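Local coordinates for tartronic semialdehyde reductase (Salmonella typhimurium, PDB 1YB4) that catalyses the reversible reduction of tartronate semialdehyde (2-hydroxy-3-oxopropanoate) to (R)-glycerate with NADH or NADPH, at the interface of chains A and B. Sequence-based numbering; all coordinates share one arbitrary frame. Chains: chain A/B, tartronic semialdehyde reductase.

The interface of chains A and B. Residues chain A 177-178, 181-182, 258; chain B 182, 184-185, 188-189.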
# COMPACT_ATOMS: atom_id res chain seq x y z
N ILE A 177 -2.07 -6.71 -15.12
CA ILE A 177 -2.15 -6.53 -13.67
C ILE A 177 -1.59 -7.76 -12.96
O ILE A 177 -0.75 -7.65 -12.07
CB ILE A 177 -3.60 -6.33 -13.18
CG1 ILE A 177 -4.11 -4.94 -13.55
CG2 ILE A 177 -3.68 -6.52 -11.69
CD1 ILE A 177 -5.58 -4.74 -13.24
N ILE A 178 -2.05 -8.94 -13.36
CA ILE A 178 -1.62 -10.18 -12.75
C ILE A 178 -0.15 -10.46 -13.00
O ILE A 178 0.54 -10.94 -12.11
CB ILE A 178 -2.47 -11.37 -13.25
CG1 ILE A 178 -3.84 -11.31 -12.56
CG2 ILE A 178 -1.75 -12.69 -13.00
CD1 ILE A 178 -4.78 -12.46 -12.88
N LEU A 181 1.54 -8.08 -10.47
CA LEU A 181 1.37 -8.53 -9.11
C LEU A 181 2.07 -9.88 -8.83
O LEU A 181 2.63 -10.07 -7.75
CB LEU A 181 -0.13 -8.57 -8.76
CG LEU A 181 -0.63 -7.21 -8.27
CD1 LEU A 181 -0.33 -6.14 -9.32
CD2 LEU A 181 -2.12 -7.29 -7.97
N ASN A 182 2.05 -10.81 -9.79
CA ASN A 182 2.70 -12.12 -9.60
C ASN A 182 4.22 -11.94 -9.54
O ASN A 182 4.89 -12.55 -8.69
CB ASN A 182 2.33 -13.08 -10.72
CG ASN A 182 1.00 -13.75 -10.48
OD1 ASN A 182 0.17 -13.24 -9.72
ND2 ASN A 182 0.77 -14.88 -11.14
N ASN A 258 -2.71 -3.17 -4.71
CA ASN A 258 -1.40 -3.70 -5.08
C ASN A 258 -0.95 -3.30 -6.49
O ASN A 258 0.24 -3.21 -6.76
CB ASN A 258 -1.35 -5.22 -4.85
CG ASN A 258 -1.28 -5.57 -3.35
OD1 ASN A 258 -1.02 -4.70 -2.50
ND2 ASN A 258 -1.49 -6.84 -3.03
N ASN B 182 -1.04 -13.93 -4.72
CA ASN B 182 -1.65 -14.44 -5.95
C ASN B 182 -3.17 -14.38 -5.91
O ASN B 182 -3.81 -14.04 -6.90
CB ASN B 182 -1.20 -15.87 -6.22
CG ASN B 182 0.19 -15.93 -6.78
OD1 ASN B 182 0.91 -14.95 -6.74
ND2 ASN B 182 0.58 -17.09 -7.30
N GLU B 184 -4.94 -12.29 -4.16
CA GLU B 184 -5.32 -10.88 -4.20
C GLU B 184 -5.24 -10.31 -5.61
O GLU B 184 -6.07 -9.50 -6.02
CB GLU B 184 -4.40 -10.09 -3.25
CG GLU B 184 -4.88 -8.68 -2.87
CD GLU B 184 -4.78 -7.68 -4.01
OE1 GLU B 184 -4.04 -7.92 -4.97
OE2 GLU B 184 -5.45 -6.63 -3.92
N ALA B 185 -4.23 -10.75 -6.36
CA ALA B 185 -4.07 -10.28 -7.73
C ALA B 185 -5.22 -10.77 -8.61
O ALA B 185 -5.79 -10.01 -9.39
CB ALA B 185 -2.75 -10.76 -8.30
N GLU B 188 -8.07 -8.59 -7.92
CA GLU B 188 -8.02 -7.25 -8.48
C GLU B 188 -8.33 -7.33 -9.96
O GLU B 188 -9.15 -6.60 -10.47
CB GLU B 188 -6.64 -6.61 -8.25
CG GLU B 188 -6.33 -6.31 -6.78
CD GLU B 188 -5.34 -5.15 -6.57
OE1 GLU B 188 -4.89 -4.53 -7.55
OE2 GLU B 188 -5.00 -4.85 -5.40
N ALA B 189 -7.66 -8.25 -10.65
CA ALA B 189 -7.85 -8.41 -12.08
C ALA B 189 -9.27 -8.78 -12.51
O ALA B 189 -9.76 -8.29 -13.53
CB ALA B 189 -6.86 -9.43 -12.61
O HOH W 1 -0.97 -8.75 -5.02
O HOH W 2 -2.51 -14.05 -9.21
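B:Ala185 presses its methyl group against the side of A:Leu181, where helix 167-195 of chain A runs antiparallel alongside helix 167-196 of chain B. The methyl CB lies 3.4 Å from A:Leu181 CB and 3.5 Å from the branch methyl CD2, which also reaches the alanine CA. A side chain as short as alanine lets the two helices come close, while the branched leucine spreads over it. One turn on, B:Ala189 repeats the pattern: its CB meets A:Ile178 CG1 at 3.6 Å and packs beside CD1 as well. The isoleucine presents this arm because CG1 stands anti to its carbonyl carbon (chi1 -75°).

On one flank of the leucine-alanine contact A:Asn182 meets its symmetry mate B:Asn182. The side chains cross at about a right angle, their amide planes only 15° apart, and the two carbonyl oxygens OD1 approach to 3.5 Å; both are acceptors and cannot hydrogen-bond to each other. Water 2 instead joins A:Asn182 OD1 to the backbone O of B:Asn182. An amide, uncharged yet polar, suits this meeting of identical residues.

On the opposite flank a carboxylate meets the start of a helix. B:Glu188, extended beyond CG, offers the syn lone pair of carboxylate oxygen OE2 to the backbone N of A:Asn258 at 2.9 Å, in the first turn of helix 257-271, whose dipole would probably favour the negative charge. Water 1 links A:Asn258 ND2 to B:Glu184 OE1, lying 3.2 Å from that carboxylate oxygen.

In the deposited assembly this patch, with its two-fold twin, joins the helical regions of two subunits, probably as part of a biological dimer contact. Its centre is about 11 Å from A:Lys172, the predicted active-site lysine, whose helix it probably helps steady.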